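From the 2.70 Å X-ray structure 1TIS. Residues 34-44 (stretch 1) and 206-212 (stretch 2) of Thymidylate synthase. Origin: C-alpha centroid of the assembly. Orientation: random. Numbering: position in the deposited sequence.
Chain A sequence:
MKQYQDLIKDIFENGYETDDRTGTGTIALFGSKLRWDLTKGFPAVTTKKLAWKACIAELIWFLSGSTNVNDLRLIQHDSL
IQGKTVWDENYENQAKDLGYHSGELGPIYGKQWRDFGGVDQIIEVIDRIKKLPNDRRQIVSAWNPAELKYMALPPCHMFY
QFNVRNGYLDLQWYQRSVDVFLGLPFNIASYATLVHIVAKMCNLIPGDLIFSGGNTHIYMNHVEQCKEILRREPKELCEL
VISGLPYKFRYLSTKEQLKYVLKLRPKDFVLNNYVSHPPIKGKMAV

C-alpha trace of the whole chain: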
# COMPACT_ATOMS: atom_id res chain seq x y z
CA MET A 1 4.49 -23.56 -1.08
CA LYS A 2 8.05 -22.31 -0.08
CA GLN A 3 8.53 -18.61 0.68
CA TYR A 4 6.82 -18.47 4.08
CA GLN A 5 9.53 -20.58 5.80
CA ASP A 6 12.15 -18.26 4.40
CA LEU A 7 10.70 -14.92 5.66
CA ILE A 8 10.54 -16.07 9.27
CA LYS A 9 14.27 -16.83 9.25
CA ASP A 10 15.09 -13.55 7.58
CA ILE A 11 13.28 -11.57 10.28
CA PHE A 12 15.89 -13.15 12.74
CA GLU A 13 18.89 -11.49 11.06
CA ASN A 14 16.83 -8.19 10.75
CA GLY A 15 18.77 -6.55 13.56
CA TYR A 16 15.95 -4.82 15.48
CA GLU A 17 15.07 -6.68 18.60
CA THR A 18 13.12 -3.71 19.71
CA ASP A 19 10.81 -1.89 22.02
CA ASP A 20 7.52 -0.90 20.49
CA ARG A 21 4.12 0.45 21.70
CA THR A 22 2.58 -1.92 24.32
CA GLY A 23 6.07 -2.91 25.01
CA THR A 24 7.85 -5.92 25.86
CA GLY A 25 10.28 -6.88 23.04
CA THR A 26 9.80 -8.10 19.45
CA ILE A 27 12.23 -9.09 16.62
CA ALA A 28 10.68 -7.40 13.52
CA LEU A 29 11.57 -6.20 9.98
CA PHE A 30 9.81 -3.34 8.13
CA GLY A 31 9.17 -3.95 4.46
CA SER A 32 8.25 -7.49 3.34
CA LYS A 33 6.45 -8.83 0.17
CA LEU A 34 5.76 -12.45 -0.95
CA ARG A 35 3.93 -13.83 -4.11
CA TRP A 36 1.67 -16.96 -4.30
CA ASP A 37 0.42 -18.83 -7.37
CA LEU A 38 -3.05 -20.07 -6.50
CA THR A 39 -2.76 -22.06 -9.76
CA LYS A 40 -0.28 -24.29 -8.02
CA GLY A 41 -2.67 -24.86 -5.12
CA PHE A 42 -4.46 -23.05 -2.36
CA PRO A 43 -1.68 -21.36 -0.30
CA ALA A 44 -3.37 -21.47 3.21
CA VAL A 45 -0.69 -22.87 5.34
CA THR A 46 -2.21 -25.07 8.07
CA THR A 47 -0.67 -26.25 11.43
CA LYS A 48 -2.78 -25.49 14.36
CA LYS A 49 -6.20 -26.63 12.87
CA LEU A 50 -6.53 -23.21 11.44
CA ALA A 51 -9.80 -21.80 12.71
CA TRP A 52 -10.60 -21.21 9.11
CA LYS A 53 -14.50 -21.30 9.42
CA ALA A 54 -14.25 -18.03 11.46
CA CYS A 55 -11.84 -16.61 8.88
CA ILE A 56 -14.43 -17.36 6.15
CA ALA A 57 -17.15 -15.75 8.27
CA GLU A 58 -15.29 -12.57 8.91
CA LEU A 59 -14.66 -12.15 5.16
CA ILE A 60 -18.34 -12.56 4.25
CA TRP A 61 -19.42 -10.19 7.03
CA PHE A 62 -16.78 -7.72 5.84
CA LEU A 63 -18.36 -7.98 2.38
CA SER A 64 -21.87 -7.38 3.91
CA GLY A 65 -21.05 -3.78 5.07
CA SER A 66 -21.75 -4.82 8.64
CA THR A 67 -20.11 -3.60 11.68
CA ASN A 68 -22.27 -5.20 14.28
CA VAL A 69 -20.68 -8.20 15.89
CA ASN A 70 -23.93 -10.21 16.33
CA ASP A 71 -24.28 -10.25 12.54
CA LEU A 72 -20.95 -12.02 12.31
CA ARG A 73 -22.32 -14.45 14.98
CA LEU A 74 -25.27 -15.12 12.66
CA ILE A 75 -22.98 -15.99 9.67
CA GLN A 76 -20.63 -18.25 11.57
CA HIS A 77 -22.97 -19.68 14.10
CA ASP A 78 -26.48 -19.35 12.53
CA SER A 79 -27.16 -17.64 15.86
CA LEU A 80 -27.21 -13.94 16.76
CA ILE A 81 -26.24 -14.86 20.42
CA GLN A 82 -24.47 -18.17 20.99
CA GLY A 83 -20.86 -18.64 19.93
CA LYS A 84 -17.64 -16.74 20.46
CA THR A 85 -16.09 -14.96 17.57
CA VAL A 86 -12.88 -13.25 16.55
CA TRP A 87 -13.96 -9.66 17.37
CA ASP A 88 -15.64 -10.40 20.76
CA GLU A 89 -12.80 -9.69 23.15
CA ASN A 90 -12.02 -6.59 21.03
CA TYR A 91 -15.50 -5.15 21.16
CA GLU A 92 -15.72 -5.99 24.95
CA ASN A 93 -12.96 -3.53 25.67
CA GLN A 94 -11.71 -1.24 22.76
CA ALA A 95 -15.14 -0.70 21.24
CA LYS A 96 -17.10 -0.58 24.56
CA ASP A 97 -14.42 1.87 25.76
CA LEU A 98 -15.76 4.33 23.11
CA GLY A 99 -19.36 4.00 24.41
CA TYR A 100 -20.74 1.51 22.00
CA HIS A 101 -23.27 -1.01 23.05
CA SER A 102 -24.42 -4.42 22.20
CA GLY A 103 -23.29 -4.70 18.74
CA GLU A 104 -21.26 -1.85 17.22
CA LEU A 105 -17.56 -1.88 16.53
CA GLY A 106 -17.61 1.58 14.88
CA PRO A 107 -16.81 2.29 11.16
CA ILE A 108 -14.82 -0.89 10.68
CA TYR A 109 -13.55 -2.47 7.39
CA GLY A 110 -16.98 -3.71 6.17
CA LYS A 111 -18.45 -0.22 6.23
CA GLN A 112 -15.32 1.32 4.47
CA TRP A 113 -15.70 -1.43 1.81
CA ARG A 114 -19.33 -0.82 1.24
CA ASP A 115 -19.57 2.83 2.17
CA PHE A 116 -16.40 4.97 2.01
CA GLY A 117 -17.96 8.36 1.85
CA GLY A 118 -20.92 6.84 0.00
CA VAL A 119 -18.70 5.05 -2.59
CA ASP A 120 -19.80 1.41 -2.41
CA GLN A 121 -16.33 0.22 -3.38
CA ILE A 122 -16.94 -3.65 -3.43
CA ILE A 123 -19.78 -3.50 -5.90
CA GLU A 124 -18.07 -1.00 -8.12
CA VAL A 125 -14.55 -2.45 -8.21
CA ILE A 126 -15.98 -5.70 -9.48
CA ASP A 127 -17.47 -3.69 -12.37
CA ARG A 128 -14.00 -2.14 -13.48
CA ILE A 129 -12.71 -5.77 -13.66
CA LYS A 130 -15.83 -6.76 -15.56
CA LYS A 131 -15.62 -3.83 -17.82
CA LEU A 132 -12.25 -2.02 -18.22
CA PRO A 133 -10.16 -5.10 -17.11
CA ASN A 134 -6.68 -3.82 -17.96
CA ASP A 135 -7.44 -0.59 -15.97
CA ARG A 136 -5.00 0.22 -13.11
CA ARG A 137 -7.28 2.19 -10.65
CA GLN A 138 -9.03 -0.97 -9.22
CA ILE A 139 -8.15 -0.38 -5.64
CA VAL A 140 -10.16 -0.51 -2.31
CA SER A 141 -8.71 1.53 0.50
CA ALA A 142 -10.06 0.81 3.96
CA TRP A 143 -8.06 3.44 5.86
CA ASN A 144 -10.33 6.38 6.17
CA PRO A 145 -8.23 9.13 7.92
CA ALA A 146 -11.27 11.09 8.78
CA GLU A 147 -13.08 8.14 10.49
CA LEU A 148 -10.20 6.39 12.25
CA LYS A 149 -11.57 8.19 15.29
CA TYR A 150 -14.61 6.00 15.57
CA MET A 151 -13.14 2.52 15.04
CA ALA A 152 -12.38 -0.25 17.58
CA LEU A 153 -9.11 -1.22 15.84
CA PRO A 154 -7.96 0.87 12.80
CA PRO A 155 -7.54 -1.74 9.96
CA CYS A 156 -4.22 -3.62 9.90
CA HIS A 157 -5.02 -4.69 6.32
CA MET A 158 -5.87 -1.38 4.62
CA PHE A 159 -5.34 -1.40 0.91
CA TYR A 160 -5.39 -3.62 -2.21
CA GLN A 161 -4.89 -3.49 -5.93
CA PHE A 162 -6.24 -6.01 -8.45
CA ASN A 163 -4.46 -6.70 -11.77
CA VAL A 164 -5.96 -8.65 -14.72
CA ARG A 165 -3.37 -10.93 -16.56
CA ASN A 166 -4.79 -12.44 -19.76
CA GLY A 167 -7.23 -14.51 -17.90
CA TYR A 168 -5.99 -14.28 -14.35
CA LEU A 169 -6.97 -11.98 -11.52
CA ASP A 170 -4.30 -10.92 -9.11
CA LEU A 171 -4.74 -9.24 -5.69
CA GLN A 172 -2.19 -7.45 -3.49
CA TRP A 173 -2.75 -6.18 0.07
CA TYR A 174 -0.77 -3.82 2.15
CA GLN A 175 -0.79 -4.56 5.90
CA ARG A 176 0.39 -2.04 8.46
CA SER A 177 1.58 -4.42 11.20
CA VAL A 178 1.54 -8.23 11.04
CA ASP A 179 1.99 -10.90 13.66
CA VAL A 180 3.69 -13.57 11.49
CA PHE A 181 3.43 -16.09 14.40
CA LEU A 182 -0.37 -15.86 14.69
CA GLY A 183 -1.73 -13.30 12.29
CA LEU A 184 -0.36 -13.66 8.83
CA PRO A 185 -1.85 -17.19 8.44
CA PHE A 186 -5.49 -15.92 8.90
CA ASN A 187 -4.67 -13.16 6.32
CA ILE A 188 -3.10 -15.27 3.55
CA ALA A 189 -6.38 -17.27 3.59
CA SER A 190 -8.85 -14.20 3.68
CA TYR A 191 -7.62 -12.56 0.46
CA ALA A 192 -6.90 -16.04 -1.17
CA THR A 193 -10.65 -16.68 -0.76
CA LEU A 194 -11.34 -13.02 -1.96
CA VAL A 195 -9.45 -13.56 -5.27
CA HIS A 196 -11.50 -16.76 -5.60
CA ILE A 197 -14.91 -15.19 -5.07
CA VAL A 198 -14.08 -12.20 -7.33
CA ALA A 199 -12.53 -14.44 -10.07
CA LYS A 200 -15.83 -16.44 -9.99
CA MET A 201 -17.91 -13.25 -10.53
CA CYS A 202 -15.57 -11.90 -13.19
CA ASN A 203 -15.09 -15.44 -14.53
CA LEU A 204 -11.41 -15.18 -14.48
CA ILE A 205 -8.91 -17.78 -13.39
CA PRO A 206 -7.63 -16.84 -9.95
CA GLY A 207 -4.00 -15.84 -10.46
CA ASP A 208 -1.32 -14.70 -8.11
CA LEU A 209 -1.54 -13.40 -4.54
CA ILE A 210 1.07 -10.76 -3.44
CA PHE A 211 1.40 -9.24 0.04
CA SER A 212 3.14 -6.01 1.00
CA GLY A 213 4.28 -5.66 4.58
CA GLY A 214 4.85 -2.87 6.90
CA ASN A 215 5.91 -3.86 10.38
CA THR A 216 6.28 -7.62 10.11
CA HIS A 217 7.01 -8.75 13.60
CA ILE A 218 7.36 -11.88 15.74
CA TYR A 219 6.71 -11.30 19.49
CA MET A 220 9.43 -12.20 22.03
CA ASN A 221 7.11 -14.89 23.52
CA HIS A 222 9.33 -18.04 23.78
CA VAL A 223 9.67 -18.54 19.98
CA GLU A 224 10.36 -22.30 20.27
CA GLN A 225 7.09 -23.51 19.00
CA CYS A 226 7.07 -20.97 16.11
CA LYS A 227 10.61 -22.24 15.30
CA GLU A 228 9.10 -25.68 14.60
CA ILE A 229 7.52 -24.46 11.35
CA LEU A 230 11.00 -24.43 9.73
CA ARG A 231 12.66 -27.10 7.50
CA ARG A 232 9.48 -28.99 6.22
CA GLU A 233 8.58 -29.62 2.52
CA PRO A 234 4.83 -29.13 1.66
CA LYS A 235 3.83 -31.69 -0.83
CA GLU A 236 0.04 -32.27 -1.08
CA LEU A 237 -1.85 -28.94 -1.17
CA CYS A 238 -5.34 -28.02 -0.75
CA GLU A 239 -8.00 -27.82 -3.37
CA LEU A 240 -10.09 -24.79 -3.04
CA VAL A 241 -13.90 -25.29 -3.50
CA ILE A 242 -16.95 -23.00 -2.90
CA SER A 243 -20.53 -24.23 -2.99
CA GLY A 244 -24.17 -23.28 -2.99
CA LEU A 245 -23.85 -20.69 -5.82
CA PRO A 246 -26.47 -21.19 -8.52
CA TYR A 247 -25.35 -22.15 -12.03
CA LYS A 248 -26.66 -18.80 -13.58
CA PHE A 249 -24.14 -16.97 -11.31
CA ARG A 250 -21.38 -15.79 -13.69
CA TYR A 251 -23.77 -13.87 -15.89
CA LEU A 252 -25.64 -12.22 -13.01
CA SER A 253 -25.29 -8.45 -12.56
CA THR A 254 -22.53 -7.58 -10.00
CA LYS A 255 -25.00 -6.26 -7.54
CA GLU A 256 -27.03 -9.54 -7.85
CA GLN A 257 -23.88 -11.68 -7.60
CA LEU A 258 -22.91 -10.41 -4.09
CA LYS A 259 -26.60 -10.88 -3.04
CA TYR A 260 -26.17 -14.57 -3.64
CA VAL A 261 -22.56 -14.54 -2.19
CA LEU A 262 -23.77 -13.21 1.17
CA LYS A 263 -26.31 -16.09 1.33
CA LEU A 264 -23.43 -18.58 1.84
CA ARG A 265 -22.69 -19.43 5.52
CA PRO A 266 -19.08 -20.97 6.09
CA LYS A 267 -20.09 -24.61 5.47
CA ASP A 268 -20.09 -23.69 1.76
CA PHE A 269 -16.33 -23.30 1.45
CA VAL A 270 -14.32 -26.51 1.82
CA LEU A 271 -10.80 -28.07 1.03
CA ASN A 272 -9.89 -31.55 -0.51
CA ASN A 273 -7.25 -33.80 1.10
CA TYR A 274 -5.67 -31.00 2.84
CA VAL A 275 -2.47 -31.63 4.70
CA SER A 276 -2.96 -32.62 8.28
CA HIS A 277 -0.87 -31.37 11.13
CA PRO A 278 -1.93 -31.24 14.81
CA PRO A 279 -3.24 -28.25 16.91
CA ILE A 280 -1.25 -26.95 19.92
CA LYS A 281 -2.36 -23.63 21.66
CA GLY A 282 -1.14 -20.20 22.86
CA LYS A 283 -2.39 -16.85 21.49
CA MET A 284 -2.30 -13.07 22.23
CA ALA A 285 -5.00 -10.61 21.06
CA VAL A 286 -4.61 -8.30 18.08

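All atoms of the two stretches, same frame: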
# COMPACT_ATOMS: atom_id res chain seq x y z
N LEU A 34 5.60 -11.05 -0.58
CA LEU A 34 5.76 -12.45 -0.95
C LEU A 34 4.89 -12.64 -2.20
O LEU A 34 4.12 -11.71 -2.46
CB LEU A 34 5.25 -13.36 0.15
CG LEU A 34 5.73 -13.22 1.59
CD1 LEU A 34 4.95 -14.20 2.42
CD2 LEU A 34 7.22 -13.52 1.74
N ARG A 35 4.89 -13.70 -3.01
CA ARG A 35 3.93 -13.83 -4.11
C ARG A 35 3.47 -15.28 -4.15
O ARG A 35 4.32 -16.16 -4.01
CB ARG A 35 4.55 -13.43 -5.46
CG ARG A 35 5.96 -13.89 -5.75
CD ARG A 35 7.16 -13.10 -5.17
NE ARG A 35 8.37 -13.93 -5.32
CZ ARG A 35 9.32 -14.03 -4.38
NH1 ARG A 35 9.30 -13.29 -3.26
NH2 ARG A 35 10.35 -14.87 -4.56
N TRP A 36 2.19 -15.59 -4.32
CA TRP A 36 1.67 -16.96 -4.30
C TRP A 36 0.97 -17.28 -5.60
O TRP A 36 0.21 -16.44 -6.08
CB TRP A 36 0.59 -17.22 -3.23
CG TRP A 36 1.05 -17.14 -1.79
CD1 TRP A 36 1.59 -18.23 -1.16
CD2 TRP A 36 1.05 -16.01 -1.05
NE1 TRP A 36 1.95 -17.77 -0.00
CE2 TRP A 36 1.66 -16.45 0.11
CE3 TRP A 36 0.65 -14.69 -1.18
CZ2 TRP A 36 1.87 -15.56 1.16
CZ3 TRP A 36 0.87 -13.82 -0.14
CH2 TRP A 36 1.48 -14.25 1.02
N ASP A 37 1.15 -18.46 -6.16
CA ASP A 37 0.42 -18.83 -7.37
C ASP A 37 -0.72 -19.69 -6.89
O ASP A 37 -0.48 -20.82 -6.47
CB ASP A 37 1.25 -19.68 -8.35
CG ASP A 37 1.98 -18.85 -9.39
OD1 ASP A 37 1.31 -18.39 -10.33
OD2 ASP A 37 3.20 -18.68 -9.25
N LEU A 38 -1.96 -19.22 -6.94
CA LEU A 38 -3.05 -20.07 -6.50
C LEU A 38 -3.31 -21.22 -7.47
O LEU A 38 -4.01 -22.20 -7.13
CB LEU A 38 -4.31 -19.25 -6.32
CG LEU A 38 -4.32 -18.32 -5.12
CD1 LEU A 38 -3.49 -17.07 -5.33
CD2 LEU A 38 -5.73 -17.88 -4.91
N THR A 39 -2.73 -21.08 -8.68
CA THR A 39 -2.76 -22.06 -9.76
C THR A 39 -2.06 -23.33 -9.30
O THR A 39 -2.49 -24.45 -9.61
CB THR A 39 -2.04 -21.56 -11.08
OG1 THR A 39 -1.32 -20.34 -10.82
CG2 THR A 39 -3.06 -21.43 -12.19
N LYS A 40 -0.98 -23.15 -8.54
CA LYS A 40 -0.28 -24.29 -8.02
C LYS A 40 -0.77 -24.63 -6.60
O LYS A 40 0.00 -25.03 -5.71
CB LYS A 40 1.21 -23.97 -8.09
CG LYS A 40 1.85 -25.02 -8.99
CD LYS A 40 1.75 -26.40 -8.31
CE LYS A 40 1.76 -27.58 -9.28
NZ LYS A 40 0.54 -27.66 -10.05
N GLY A 41 -2.08 -24.47 -6.38
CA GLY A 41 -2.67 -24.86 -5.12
C GLY A 41 -3.11 -23.70 -4.26
O GLY A 41 -2.77 -22.53 -4.47
N PHE A 42 -3.90 -24.05 -3.25
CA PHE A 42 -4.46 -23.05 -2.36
C PHE A 42 -3.47 -22.70 -1.26
O PHE A 42 -3.36 -23.49 -0.33
CB PHE A 42 -5.75 -23.64 -1.80
CG PHE A 42 -6.49 -22.80 -0.79
CD1 PHE A 42 -7.24 -21.72 -1.21
CD2 PHE A 42 -6.42 -23.16 0.53
CE1 PHE A 42 -7.92 -20.98 -0.29
CE2 PHE A 42 -7.10 -22.42 1.45
CZ PHE A 42 -7.85 -21.33 1.04
N PRO A 43 -2.80 -21.56 -1.19
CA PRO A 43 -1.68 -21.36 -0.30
C PRO A 43 -1.97 -21.47 1.20
O PRO A 43 -0.98 -21.50 1.93
CB PRO A 43 -1.16 -20.02 -0.70
CG PRO A 43 -2.43 -19.23 -0.94
CD PRO A 43 -3.22 -20.27 -1.74
N ALA A 44 -3.20 -21.57 1.75
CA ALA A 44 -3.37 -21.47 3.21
C ALA A 44 -2.76 -22.58 4.04
O ALA A 44 -3.23 -23.70 4.24
CB ALA A 44 -4.82 -21.41 3.63
N PRO A 206 -8.42 -17.39 -11.04
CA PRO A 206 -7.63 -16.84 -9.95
C PRO A 206 -6.13 -16.98 -10.27
O PRO A 206 -5.65 -18.01 -10.75
CB PRO A 206 -8.15 -17.64 -8.76
CG PRO A 206 -8.79 -18.88 -9.34
CD PRO A 206 -9.43 -18.34 -10.59
N GLY A 207 -5.39 -15.90 -10.08
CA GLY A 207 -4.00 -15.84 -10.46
C GLY A 207 -3.08 -15.77 -9.30
O GLY A 207 -3.02 -16.71 -8.52
N ASP A 208 -2.35 -14.70 -9.13
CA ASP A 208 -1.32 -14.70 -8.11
C ASP A 208 -1.77 -13.87 -6.94
O ASP A 208 -2.59 -12.96 -7.14
CB ASP A 208 -0.04 -14.11 -8.65
CG ASP A 208 0.65 -14.87 -9.78
OD1 ASP A 208 0.05 -15.72 -10.45
OD2 ASP A 208 1.83 -14.57 -9.98
N LEU A 209 -1.20 -14.12 -5.75
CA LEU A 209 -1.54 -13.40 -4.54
C LEU A 209 -0.28 -12.76 -4.03
O LEU A 209 0.64 -13.52 -3.77
CB LEU A 209 -2.10 -14.37 -3.51
CG LEU A 209 -2.69 -13.81 -2.25
CD1 LEU A 209 -3.95 -13.01 -2.52
CD2 LEU A 209 -2.98 -14.99 -1.33
N ILE A 210 -0.15 -11.44 -3.87
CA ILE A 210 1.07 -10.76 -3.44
C ILE A 210 0.78 -10.02 -2.18
O ILE A 210 -0.30 -9.49 -2.04
CB ILE A 210 1.53 -9.75 -4.48
CG1 ILE A 210 1.48 -10.30 -5.88
CG2 ILE A 210 2.96 -9.41 -4.21
CD1 ILE A 210 1.68 -9.12 -6.84
N PHE A 211 1.70 -9.86 -1.25
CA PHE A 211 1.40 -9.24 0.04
C PHE A 211 2.49 -8.24 0.35
O PHE A 211 3.65 -8.68 0.35
CB PHE A 211 1.35 -10.31 1.15
CG PHE A 211 1.78 -9.88 2.55
CD1 PHE A 211 0.98 -9.08 3.34
CD2 PHE A 211 3.00 -10.29 3.03
CE1 PHE A 211 1.41 -8.69 4.59
CE2 PHE A 211 3.43 -9.90 4.28
CZ PHE A 211 2.63 -9.10 5.07
N SER A 212 2.13 -6.98 0.68
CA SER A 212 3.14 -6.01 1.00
C SER A 212 3.11 -5.79 2.49
O SER A 212 2.04 -5.62 3.10
CB SER A 212 2.86 -4.76 0.24
OG SER A 212 2.77 -5.01 -1.16

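Antiparallel strands join by a simple rule: the backbones supply a ladder of hydrogen bonds, and the side chains, alternating between the two faces of the sheet, set the character of each face. Two stretches of thymidylate synthase, more than 160 residues apart in sequence, illustrate the rule well. Strand 34-37 runs against strand 206-212 at 161° between their directions, and together the stretches bury 587 Å².

The ladder is built at alternate pairs. Trp36 and Leu209 form its tightest rung, with Trp36 N donating to Leu209 O at 2.6 Å and Leu209 N to Trp36 O at 2.7 Å, although the position of Leu209 O is less certain because it lies too close to a neighbouring atom in the model. At Leu34 and Phe211 the rung is looser: Phe211 N reaches Leu34 O at 3.3 Å, while the return bond from Leu34 N to Phe211 O, at 3.2 Å, is weak. One residue past the Asp37-Asp208 pair, Leu38 N still finds Gly207 O at 3.1 Å, so the pairing outlasts the last bridge by one bond. Between the rungs the chains draw closer, the CA atoms of Arg35 and Ile210 lying 4.2 Å apart, and CA-H...O contacts fill the gaps, such as Asp208 CA to Trp36 O at 3.1 Å.

The packed face carries Leu34, Trp36, Leu209 and Phe211, all buried. Here shape matters most. Trp36, with chi1 in the m well, lays its indole beside the opposite strand so that the six-membered ring reaches two neighbours: CE3 lies 3.6 Å from Leu209 CG, and CZ3, at the ring edge, 3.8 Å from Phe211 CB. The broad ring thus spans two successive side chains of this face. Further along, Leu34 brings its branch point to the edge of the phenylalanine ring, with CG 4.3 Å from Phe211 CD2.

Leu209 is the central bump, with more area covered by the other stretch than any other residue. Its chi1 is t and its chi2 p, and its isobutyl group enters a hollow lined by Trp36, Leu38 and Pro43. Leu38 CD1 comes within 3.5 Å of Leu209 CB, and Pro43 CG stands 4.3 Å from Leu209 CD2. The bend that follows helps make this hollow: Lys40 N bonds to Asp37 O at 3.2 Å as the chain bends, and Pro43 returns to the contact after three residues that do not touch the other stretch. Within that bend Gly41 has backbone angles that would jam a CB against the preceding carbonyl oxygen, so glycine suits the place.

The other face, with Arg35, Asp37, Asp208 and Ile210, is more mixed. Ile210 is buried and offers CG1 to Arg35 CB at 4.4 Å, whereas the end of the arginine leads away and is exposed. Asp37 and Asp208 face each other with OD1 to OD1 only 3.0 Å apart, two like-charged acceptors that do not hydrogen-bond; this pair adds no evident attraction, and cohesion rests on the ladder and the apolar face.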